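Angiogenin-1 (Salmo salar, PDB 7BFK) probably cleaves RNA as a secreted endonuclease of the pancreatic ribonuclease family, in a form consistent with auto-inhibition. Local coordinates at residues N4-H9 with A106-F111; N8-Q13 with V119-T124; E29-N34 with L42-I47; F76-C81 with K101-A106. All coordinates share one frame; numbering follows the deposited sequence.

Interaction 1 of 4, residues N4-H9 with A106-F111; sequences NQQYNH and ACDGKF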
# COMPACT_ATOMS: atom_id res chain seq x y z
N ASN A 4 1.33 17.16 0.20
CA ASN A 4 1.60 16.46 -1.07
C ASN A 4 0.42 15.51 -1.24
O ASN A 4 0.37 14.52 -0.52
CB ASN A 4 2.93 15.72 -1.14
CG ASN A 4 3.13 15.10 -2.51
OD1 ASN A 4 2.24 14.43 -3.03
ND2 ASN A 4 4.29 15.35 -3.11
N GLN A 5 -0.49 15.83 -2.16
CA GLN A 5 -1.74 15.06 -2.33
C GLN A 5 -1.41 13.59 -2.65
O GLN A 5 -2.24 12.74 -2.32
CB GLN A 5 -2.61 15.71 -3.40
CG GLN A 5 -4.04 15.19 -3.37
CD GLN A 5 -4.68 15.39 -2.01
OE1 GLN A 5 -5.37 14.52 -1.50
NE2 GLN A 5 -4.42 16.55 -1.41
N GLN A 6 -0.28 13.30 -3.31
CA GLN A 6 0.12 11.91 -3.65
C GLN A 6 0.51 11.18 -2.37
O GLN A 6 0.30 9.95 -2.29
CB GLN A 6 1.21 11.89 -4.72
CG GLN A 6 0.61 11.96 -6.12
CD GLN A 6 1.62 12.18 -7.22
OE1 GLN A 6 2.78 12.55 -6.98
NE2 GLN A 6 1.16 12.00 -8.44
N TYR A 7 0.99 11.91 -1.38
CA TYR A 7 1.30 11.33 -0.04
C TYR A 7 -0.02 10.96 0.63
O TYR A 7 -0.14 9.83 1.12
CB TYR A 7 2.14 12.28 0.81
CG TYR A 7 2.44 11.74 2.18
CD1 TYR A 7 2.79 10.42 2.37
CD2 TYR A 7 2.37 12.56 3.30
CE1 TYR A 7 3.07 9.91 3.62
CE2 TYR A 7 2.67 12.08 4.56
CZ TYR A 7 3.02 10.74 4.73
OH TYR A 7 3.29 10.25 5.97
N ASN A 8 -1.01 11.86 0.64
CA ASN A 8 -2.35 11.57 1.21
C ASN A 8 -2.94 10.35 0.49
O ASN A 8 -3.53 9.47 1.15
CB ASN A 8 -3.31 12.75 1.13
CG ASN A 8 -2.92 13.86 2.09
OD1 ASN A 8 -1.96 14.60 1.85
ND2 ASN A 8 -3.65 13.95 3.19
N HIS A 9 -2.81 10.31 -0.83
CA HIS A 9 -3.33 9.18 -1.65
C HIS A 9 -2.60 7.88 -1.20
O HIS A 9 -3.26 6.86 -1.01
CB HIS A 9 -3.14 9.47 -3.13
CG HIS A 9 -4.08 8.71 -4.00
ND1 HIS A 9 -4.66 7.52 -3.59
CD2 HIS A 9 -4.49 8.91 -5.27
CE1 HIS A 9 -5.42 7.04 -4.56
NE2 HIS A 9 -5.33 7.88 -5.61
N ALA A 106 7.97 4.23 -3.47
CA ALA A 106 8.49 5.36 -4.25
C ALA A 106 8.48 6.56 -3.32
O ALA A 106 7.52 6.71 -2.52
CB ALA A 106 7.65 5.58 -5.49
N CYS A 107 9.56 7.34 -3.34
CA CYS A 107 9.69 8.60 -2.58
C CYS A 107 9.80 9.76 -3.57
O CYS A 107 10.56 9.64 -4.53
CB CYS A 107 10.92 8.60 -1.68
SG CYS A 107 10.82 7.43 -0.29
N ASP A 108 9.01 10.81 -3.35
CA ASP A 108 9.10 12.10 -4.07
C ASP A 108 9.62 13.08 -3.03
O ASP A 108 8.81 13.58 -2.21
CB ASP A 108 7.76 12.51 -4.67
CG ASP A 108 7.90 13.65 -5.68
OD1 ASP A 108 8.94 14.33 -5.66
OD2 ASP A 108 6.98 13.81 -6.48
N GLY A 109 10.93 13.27 -2.98
CA GLY A 109 11.54 14.06 -1.91
C GLY A 109 11.27 13.36 -0.59
O GLY A 109 11.53 12.14 -0.53
N LYS A 110 10.66 14.06 0.37
CA LYS A 110 10.39 13.52 1.73
C LYS A 110 9.07 12.74 1.77
O LYS A 110 8.73 12.28 2.88
CB LYS A 110 10.29 14.66 2.75
CG LYS A 110 9.03 15.51 2.66
CD LYS A 110 8.80 16.45 3.84
CE LYS A 110 9.52 17.78 3.72
NZ LYS A 110 8.88 18.65 2.71
N PHE A 111 8.38 12.58 0.63
CA PHE A 111 7.00 12.01 0.56
C PHE A 111 6.91 10.66 -0.16
O PHE A 111 7.19 10.54 -1.35
CB PHE A 111 6.05 12.94 -0.21
CG PHE A 111 5.80 14.27 0.43
CD1 PHE A 111 4.95 14.39 1.52
CD2 PHE A 111 6.39 15.43 -0.08
CE1 PHE A 111 4.71 15.62 2.11
CE2 PHE A 111 6.14 16.66 0.50
CZ PHE A 111 5.31 16.76 1.60
O HOH W 1 4.62 14.07 -6.10
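Asn-4 places its CB over the middle of the Phe-111 ring, a CH-pi contact with the carbon 3.4 Å from the ring centroid and nearly on its normal. The amide beyond is tilted, its plane 48° from the ring, and brings ND2 within 3.7 Å of Phe-111 CD2. Because CG stands anti to the backbone N (chi1 -177°), OD1 can turn back to the start of the helix, where it accepts from Tyr-7 N at 3.3 Å, the donor lying above the carbonyl plane, and weakly from Gln-6 N. A short amide suits this N-cap place, since it reaches these N-H groups while its methylene covers the ring. The Tyr-7 and Phe-111 side chains cross at about a right angle, yet their ring planes form an oblique pair, 50° apart; Tyr-7 CD2 lies at the edge of the Phe-111 ring and Tyr-7 CB 3.6 Å from Phe-111 CD1. Lys-110 CG lies over the opposite face, toward its rim. A water near Asn-4 ND2, Gln-6 OE1 and Asp-108 OD2 lies too close to both oxygens for its bridge to be certain. With an alanine in place of Phe-111, Asn-4 CB and Tyr-7 would lose their ring partner, and a gap would probably open between helix and turn. The type II' turn from Asp-108 to Phe-111, with Gly-109 at positive phi, meets the capped N-terminal helix of the ribonuclease A fold.

Interaction 2 of 4, residues N8-Q13 with V119-T124; sequences NHFLKQ and VDIGIT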
# COMPACT_ATOMS: atom_id res chain seq x y z
N ASN A 8 -1.01 11.86 0.64
CA ASN A 8 -2.35 11.57 1.21
C ASN A 8 -2.94 10.35 0.49
O ASN A 8 -3.53 9.47 1.15
CB ASN A 8 -3.31 12.75 1.13
CG ASN A 8 -2.92 13.86 2.09
OD1 ASN A 8 -1.96 14.60 1.85
ND2 ASN A 8 -3.65 13.95 3.19
N HIS A 9 -2.81 10.31 -0.83
CA HIS A 9 -3.33 9.18 -1.65
C HIS A 9 -2.60 7.88 -1.20
O HIS A 9 -3.26 6.86 -1.01
CB HIS A 9 -3.14 9.47 -3.13
CG HIS A 9 -4.08 8.71 -4.00
ND1 HIS A 9 -4.66 7.52 -3.59
CD2 HIS A 9 -4.49 8.91 -5.27
CE1 HIS A 9 -5.42 7.04 -4.56
NE2 HIS A 9 -5.33 7.88 -5.61
N PHE A 10 -1.30 7.95 -1.01
CA PHE A 10 -0.46 6.79 -0.58
C PHE A 10 -0.96 6.28 0.77
O PHE A 10 -1.21 5.08 0.91
CB PHE A 10 1.01 7.18 -0.52
CG PHE A 10 1.90 6.07 -0.01
CD1 PHE A 10 2.03 5.83 1.34
CD2 PHE A 10 2.57 5.25 -0.91
CE1 PHE A 10 2.81 4.78 1.80
CE2 PHE A 10 3.37 4.20 -0.45
CZ PHE A 10 3.48 3.98 0.90
N LEU A 11 -1.15 7.18 1.75
CA LEU A 11 -1.63 6.80 3.09
C LEU A 11 -2.99 6.11 2.98
O LEU A 11 -3.17 5.06 3.61
CB LEU A 11 -1.70 8.03 3.98
CG LEU A 11 -0.37 8.69 4.29
CD1 LEU A 11 -0.59 9.93 5.17
CD2 LEU A 11 0.57 7.71 4.99
N LYS A 12 -3.92 6.68 2.21
CA LYS A 12 -5.29 6.12 2.05
C LYS A 12 -5.20 4.71 1.44
O LYS A 12 -5.87 3.82 1.91
CB LYS A 12 -6.15 6.99 1.13
CG LYS A 12 -6.66 8.30 1.72
CD LYS A 12 -7.25 9.21 0.63
CE LYS A 12 -7.46 10.66 1.03
NZ LYS A 12 -8.75 10.88 1.72
N GLN A 13 -4.37 4.53 0.42
CA GLN A 13 -4.22 3.24 -0.29
C GLN A 13 -3.39 2.20 0.52
O GLN A 13 -3.71 1.01 0.40
CB GLN A 13 -3.52 3.49 -1.61
CG GLN A 13 -3.39 2.26 -2.48
CD GLN A 13 -3.23 2.67 -3.91
OE1 GLN A 13 -2.19 2.46 -4.53
NE2 GLN A 13 -4.26 3.32 -4.44
N VAL A 119 -0.68 -0.08 -9.25
CA VAL A 119 0.32 -1.08 -8.78
C VAL A 119 0.22 -1.13 -7.25
O VAL A 119 -0.82 -0.73 -6.69
CB VAL A 119 1.75 -0.84 -9.30
CG1 VAL A 119 2.73 -1.93 -8.84
CG2 VAL A 119 1.79 -0.74 -10.82
N ASP A 120 1.26 -1.59 -6.59
CA ASP A 120 1.22 -1.83 -5.14
C ASP A 120 2.62 -1.58 -4.60
O ASP A 120 3.58 -1.51 -5.39
CB ASP A 120 0.73 -3.27 -4.93
CG ASP A 120 0.43 -3.68 -3.51
OD1 ASP A 120 0.25 -2.76 -2.67
OD2 ASP A 120 0.38 -4.93 -3.25
N ILE A 121 2.75 -1.47 -3.30
CA ILE A 121 4.09 -1.36 -2.68
C ILE A 121 4.71 -2.75 -2.79
O ILE A 121 3.97 -3.72 -3.04
CB ILE A 121 3.99 -0.85 -1.24
CG1 ILE A 121 3.15 -1.79 -0.39
CG2 ILE A 121 3.42 0.57 -1.23
CD1 ILE A 121 3.32 -1.54 1.08
N GLY A 122 6.02 -2.82 -2.61
CA GLY A 122 6.77 -4.08 -2.64
C GLY A 122 7.06 -4.55 -1.25
O GLY A 122 6.91 -3.75 -0.28
N ILE A 123 7.45 -5.81 -1.13
CA ILE A 123 7.85 -6.45 0.15
C ILE A 123 9.09 -7.26 -0.14
O ILE A 123 9.24 -7.79 -1.30
CB ILE A 123 6.72 -7.31 0.76
CG1 ILE A 123 6.23 -8.38 -0.21
CG2 ILE A 123 5.60 -6.45 1.27
CD1 ILE A 123 5.25 -9.38 0.42
N THR A 124 9.98 -7.35 0.84
CA THR A 124 11.22 -8.14 0.72
C THR A 124 11.76 -8.52 2.11
O THR A 124 11.49 -7.77 3.08
CB THR A 124 12.26 -7.38 -0.09
OG1 THR A 124 13.41 -8.23 -0.16
CG2 THR A 124 12.61 -6.04 0.51
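The N-terminal helix of the ribonuclease A fold meets the C-terminal tail here, Phe-10 touching Ile-121 in the buried middle of the molecule. Ile-121 CG2 approaches the ring obliquely, 3.7 Å from Phe-10 CE2 and 4.0 Å from Phe-10 CZ, and the two side chains cross at about a right angle. Phe-10 has CG anti to the backbone N (chi1 177°), which carries its ring out of the helix toward the tail; a flat aromatic and a branched aliphatic suit such a buried place. Gln-13, extended beyond CG, brings OE1 to 4.1 Å from Val-119 O, a proximity of two oxygens and no bond. Within the tail, Asp-120 OD1 accepts weakly from Ile-121 N, while OD2 forms a salt bridge with Lys-43 and a hydrogen bond with Thr-45. Lys-41 donates to Val-119 O, and His-14 and His-114 lie close by, a histidine-lysine-histidine group as in the active-site cleft of pancreatic ribonucleases; a tail held across it is consistent with auto-inhibition. Around the contact, Phe-10 and Ile-121 both rest on Ile-105 of strand 93-108, Ile-121 also packs against Ile-47 of strand 43-47, and Gly-122 and Thr-124 pair with Ile-104 and Lys-102.

Interaction 3 of 4, residues E29-N34 with L42-I47; sequences EILNLN and LKNTFI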
# COMPACT_ATOMS: atom_id res chain seq x y z
N GLU A 29 -13.07 -3.09 -1.48
CA GLU A 29 -14.30 -2.50 -2.08
C GLU A 29 -14.06 -0.99 -2.20
O GLU A 29 -14.28 -0.42 -3.30
CB GLU A 29 -15.53 -2.82 -1.23
CG GLU A 29 -16.83 -2.61 -1.98
CD GLU A 29 -18.08 -2.80 -1.14
OE1 GLU A 29 -19.14 -3.11 -1.72
OE2 GLU A 29 -18.00 -2.61 0.09
N ILE A 30 -13.57 -0.37 -1.13
CA ILE A 30 -13.25 1.08 -1.06
C ILE A 30 -12.31 1.47 -2.21
O ILE A 30 -12.61 2.44 -2.90
CB ILE A 30 -12.64 1.45 0.31
CG1 ILE A 30 -13.58 1.14 1.47
CG2 ILE A 30 -12.19 2.90 0.32
CD1 ILE A 30 -15.00 1.63 1.27
N LEU A 31 -11.19 0.75 -2.39
CA LEU A 31 -10.23 1.00 -3.49
C LEU A 31 -10.90 0.73 -4.85
O LEU A 31 -10.70 1.53 -5.77
CB LEU A 31 -9.00 0.10 -3.34
CG LEU A 31 -8.06 0.41 -2.18
CD1 LEU A 31 -6.91 -0.58 -2.16
CD2 LEU A 31 -7.53 1.85 -2.25
N ASN A 32 -11.63 -0.37 -4.99
CA ASN A 32 -12.20 -0.81 -6.30
C ASN A 32 -13.26 0.19 -6.79
O ASN A 32 -13.29 0.44 -8.02
CB ASN A 32 -12.72 -2.24 -6.22
CG ASN A 32 -11.59 -3.24 -6.10
OD1 ASN A 32 -10.47 -2.94 -6.47
ND2 ASN A 32 -11.88 -4.43 -5.60
N LEU A 33 -14.06 0.74 -5.88
CA LEU A 33 -15.16 1.70 -6.23
C LEU A 33 -14.59 2.97 -6.88
O LEU A 33 -15.37 3.67 -7.53
CB LEU A 33 -15.95 2.05 -4.97
CG LEU A 33 -16.83 0.93 -4.42
CD1 LEU A 33 -17.28 1.23 -3.00
CD2 LEU A 33 -18.03 0.68 -5.33
N ASN A 34 -13.30 3.27 -6.70
CA ASN A 34 -12.67 4.49 -7.28
C ASN A 34 -11.88 4.17 -8.55
O ASN A 34 -11.38 5.13 -9.18
CB ASN A 34 -11.80 5.25 -6.27
CG ASN A 34 -12.59 6.25 -5.44
OD1 ASN A 34 -13.57 5.89 -4.79
ND2 ASN A 34 -12.18 7.50 -5.47
N LEU A 42 -5.90 -6.59 -8.38
CA LEU A 42 -5.45 -8.00 -8.19
C LEU A 42 -4.75 -8.18 -6.85
O LEU A 42 -4.68 -9.33 -6.38
CB LEU A 42 -4.57 -8.43 -9.36
CG LEU A 42 -5.31 -8.50 -10.70
CD1 LEU A 42 -4.37 -8.77 -11.86
CD2 LEU A 42 -6.42 -9.55 -10.65
N LYS A 43 -4.19 -7.11 -6.29
CA LYS A 43 -3.51 -7.16 -4.99
C LYS A 43 -3.39 -5.76 -4.41
O LYS A 43 -3.26 -4.79 -5.19
CB LYS A 43 -2.12 -7.76 -5.15
CG LYS A 43 -1.33 -7.96 -3.87
CD LYS A 43 -0.07 -8.80 -4.09
CE LYS A 43 0.87 -8.19 -5.12
NZ LYS A 43 1.63 -7.05 -4.55
N ASN A 44 -3.42 -5.66 -3.09
CA ASN A 44 -3.09 -4.41 -2.39
C ASN A 44 -2.47 -4.77 -1.05
O ASN A 44 -3.01 -5.65 -0.39
CB ASN A 44 -4.26 -3.47 -2.23
CG ASN A 44 -3.78 -2.07 -1.92
OD1 ASN A 44 -3.36 -1.37 -2.82
ND2 ASN A 44 -3.90 -1.66 -0.66
N THR A 45 -1.37 -4.12 -0.72
CA THR A 45 -0.63 -4.31 0.54
C THR A 45 -0.84 -3.08 1.45
O THR A 45 -0.60 -1.93 1.00
CB THR A 45 0.85 -4.59 0.25
OG1 THR A 45 0.95 -5.61 -0.75
CG2 THR A 45 1.63 -4.96 1.49
N PHE A 46 -1.24 -3.35 2.68
CA PHE A 46 -1.47 -2.36 3.76
C PHE A 46 -0.35 -2.47 4.80
O PHE A 46 -0.02 -3.59 5.21
CB PHE A 46 -2.84 -2.59 4.41
CG PHE A 46 -4.00 -2.47 3.45
CD1 PHE A 46 -4.44 -3.58 2.74
CD2 PHE A 46 -4.65 -1.26 3.26
CE1 PHE A 46 -5.51 -3.48 1.86
CE2 PHE A 46 -5.71 -1.16 2.37
CZ PHE A 46 -6.13 -2.27 1.67
N ILE A 47 0.22 -1.33 5.19
CA ILE A 47 1.27 -1.24 6.24
C ILE A 47 0.59 -0.89 7.57
O ILE A 47 -0.15 0.09 7.63
CB ILE A 47 2.33 -0.19 5.87
CG1 ILE A 47 2.91 -0.42 4.47
CG2 ILE A 47 3.43 -0.17 6.92
CD1 ILE A 47 3.66 0.76 3.95
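Leu-31 turns its CG anti to the carbonyl carbon (chi1 -70°), carrying CD1 out of the helix, while Asn-44 has CG anti to the backbone N (chi1 -162°) and presents the flat of its amide to that methyl. The two side chains cross at about a right angle. CD1 of Leu-31 sits squarely over the amide face, 3.5 Å from Asn-44 CG and 3.5 Å from Asn-44 ND2, with Asn-44 OD1 at 3.7 Å. The same methyl touches Phe-46 more loosely, 4.3 Å from its CZ. Asn-44 ND2 in turn lies 3.3 Å above one face of the Phe-46 ring, toward its rim. A buried amide needs polar partners for both its oxygen and its nitrogen, and Asn-44 finds them beyond the two segments: OD1 accepts from Lys-41 NZ, and ND2 donates to Gln-13 O. These two bonds probably fix the rotation of the amide, so that its face remains available to the methyl. Leucine suits a helix side that faces the strand, where it can cover an amide without competing for its bonds. The arrangement joins helix 24-32 to strand 43-47, a helix-on-sheet contact of the ribonuclease A fold, with Asn-44 also linking it to the N-terminal helix.

Interaction 4 of 4, residues F76-C81 with K101-A106; sequences FSVVIC and KKVIIA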
# COMPACT_ATOMS: atom_id res chain seq x y z
N PHE A 76 8.06 -4.04 8.63
CA PHE A 76 6.72 -3.59 9.04
C PHE A 76 5.77 -4.80 9.07
O PHE A 76 6.00 -5.78 8.33
CB PHE A 76 6.17 -2.55 8.04
CG PHE A 76 6.80 -1.19 8.12
CD1 PHE A 76 7.98 -0.91 7.45
CD2 PHE A 76 6.23 -0.19 8.90
CE1 PHE A 76 8.55 0.34 7.54
CE2 PHE A 76 6.82 1.07 8.98
CZ PHE A 76 7.98 1.32 8.31
N SER A 77 4.77 -4.77 9.95
CA SER A 77 3.62 -5.70 9.87
C SER A 77 2.80 -5.25 8.67
O SER A 77 2.52 -4.04 8.58
CB SER A 77 2.76 -5.71 11.10
OG SER A 77 3.38 -6.41 12.13
N VAL A 78 2.47 -6.18 7.79
CA VAL A 78 1.65 -5.86 6.59
C VAL A 78 0.51 -6.86 6.50
O VAL A 78 0.60 -7.97 7.07
CB VAL A 78 2.49 -5.83 5.30
CG1 VAL A 78 3.60 -4.79 5.37
CG2 VAL A 78 3.07 -7.20 4.97
N VAL A 79 -0.54 -6.44 5.83
CA VAL A 79 -1.69 -7.28 5.42
C VAL A 79 -1.74 -7.18 3.90
O VAL A 79 -1.76 -6.04 3.39
CB VAL A 79 -3.01 -6.85 6.08
CG1 VAL A 79 -4.19 -7.50 5.38
CG2 VAL A 79 -3.02 -7.16 7.58
N ILE A 80 -1.74 -8.32 3.23
CA ILE A 80 -1.83 -8.44 1.75
C ILE A 80 -3.20 -9.00 1.41
O ILE A 80 -3.55 -10.11 1.90
CB ILE A 80 -0.68 -9.30 1.20
CG1 ILE A 80 0.68 -8.77 1.66
CG2 ILE A 80 -0.74 -9.42 -0.32
CD1 ILE A 80 1.76 -9.80 1.70
N CYS A 81 -3.97 -8.24 0.63
CA CYS A 81 -5.27 -8.65 0.07
C CYS A 81 -5.03 -9.07 -1.38
O CYS A 81 -4.62 -8.22 -2.21
CB CYS A 81 -6.30 -7.53 0.21
SG CYS A 81 -6.53 -7.03 1.93
N LYS A 101 7.62 -7.67 6.83
CA LYS A 101 8.58 -7.48 5.71
C LYS A 101 9.04 -6.03 5.59
O LYS A 101 8.32 -5.12 6.04
CB LYS A 101 7.92 -7.95 4.40
CG LYS A 101 7.79 -9.47 4.33
CD LYS A 101 7.78 -10.06 2.96
CE LYS A 101 7.89 -11.57 2.99
NZ LYS A 101 9.24 -12.01 3.41
N LYS A 102 10.24 -5.85 5.07
CA LYS A 102 10.71 -4.52 4.66
C LYS A 102 9.81 -4.16 3.48
O LYS A 102 9.45 -5.10 2.71
CB LYS A 102 12.20 -4.52 4.32
CG LYS A 102 13.08 -4.95 5.49
CD LYS A 102 14.55 -4.77 5.25
CE LYS A 102 15.40 -5.52 6.25
NZ LYS A 102 14.80 -5.49 7.60
N VAL A 103 9.42 -2.91 3.35
CA VAL A 103 8.53 -2.47 2.25
C VAL A 103 9.36 -1.68 1.24
O VAL A 103 10.40 -1.08 1.63
CB VAL A 103 7.34 -1.68 2.78
CG1 VAL A 103 6.46 -2.56 3.66
CG2 VAL A 103 7.79 -0.44 3.53
N ILE A 104 8.96 -1.74 -0.02
CA ILE A 104 9.61 -0.98 -1.11
C ILE A 104 8.59 -0.01 -1.66
O ILE A 104 7.56 -0.45 -2.16
CB ILE A 104 10.18 -1.91 -2.17
CG1 ILE A 104 11.05 -3.01 -1.55
CG2 ILE A 104 10.94 -1.07 -3.18
CD1 ILE A 104 11.29 -4.20 -2.45
N ILE A 105 8.87 1.28 -1.55
CA ILE A 105 7.95 2.36 -1.96
C ILE A 105 8.71 3.33 -2.86
O ILE A 105 9.92 3.22 -2.98
CB ILE A 105 7.40 3.08 -0.72
CG1 ILE A 105 8.49 3.89 -0.02
CG2 ILE A 105 6.73 2.09 0.21
CD1 ILE A 105 7.99 4.75 1.11
N ALA A 106 7.97 4.23 -3.47
CA ALA A 106 8.49 5.36 -4.25
C ALA A 106 8.48 6.56 -3.32
O ALA A 106 7.52 6.71 -2.52
CB ALA A 106 7.65 5.58 -5.49
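Phe-76 and Lys-101 form an antiparallel hydrogen-bonded pair, joined by two backbone bonds. Phe-76 N donates to Lys-101 O at 2.8 Å and nearly straight, at 173°, although the donor stands well above the carbonyl plane. In return Lys-101 N donates to Phe-76 O at 2.9 Å, lying in the plane of that carbonyl. The side chains of the pair project from the same face of the sheet, but the end of Lys-101 leads away toward Ile-123, so the lysine contributes mainly its backbone, its carbonyl oxygen lying at the edge of the Phe-76 ring. The ring is met instead by Val-103, whose CG2 comes obliquely to 4.0 Å from Phe-76 CD1. The other methyl of Val-103 serves a second partner: its CG1 is 4.0 Å from Val-78 CG1, the side chains sliding past each other in opposite directions. Beta-branched valines favour the extended backbone, and the two methyls of Val-103 let it serve Phe-76 and Val-78 at once. The strand segments open at 75°, with axes approaching to 6.3 Å, so apolar side chains bridge the widening angle beyond the single pair. Further out, Ser-72 OG bonds to Val-103 N, and Ile-57 packs on Val-103. Phe-76 rests on Ile-47 and Ala-49. The contact lies in the hairpin of strands 76-85 and 93-108, with strand 43-47 paired to the first, strands 69-72 and 122-124 paired to the second, and the Cys-81 to Cys-24 disulfide tying the hairpin to helix 24-32.

Overall arrangement
From the N terminus, helix 5-14 enters two contacts from overlapping segments: interaction 1 with its early turns and interaction 2 with its later ones. They close long loops, to 106-111 and 119-124, the latter reaching farther along the chain. Both loops enclose interaction 3, a short closure between helix 24-32 and strand 43-47, and interaction 4, the hairpin contact that opens after interaction 3 has closed. Strand 93-108 serves interactions 1 and 4, which share Ala-106, and strand 122-124 pairs with it. Strand 43-47 pairs with 76-85, linking interactions 3 and 4, while the tail of interaction 2 also touches strand 43-47 of interaction 3. Together they fasten helices 5-14 and 24-32 and the C-terminal tail to one curved sheet.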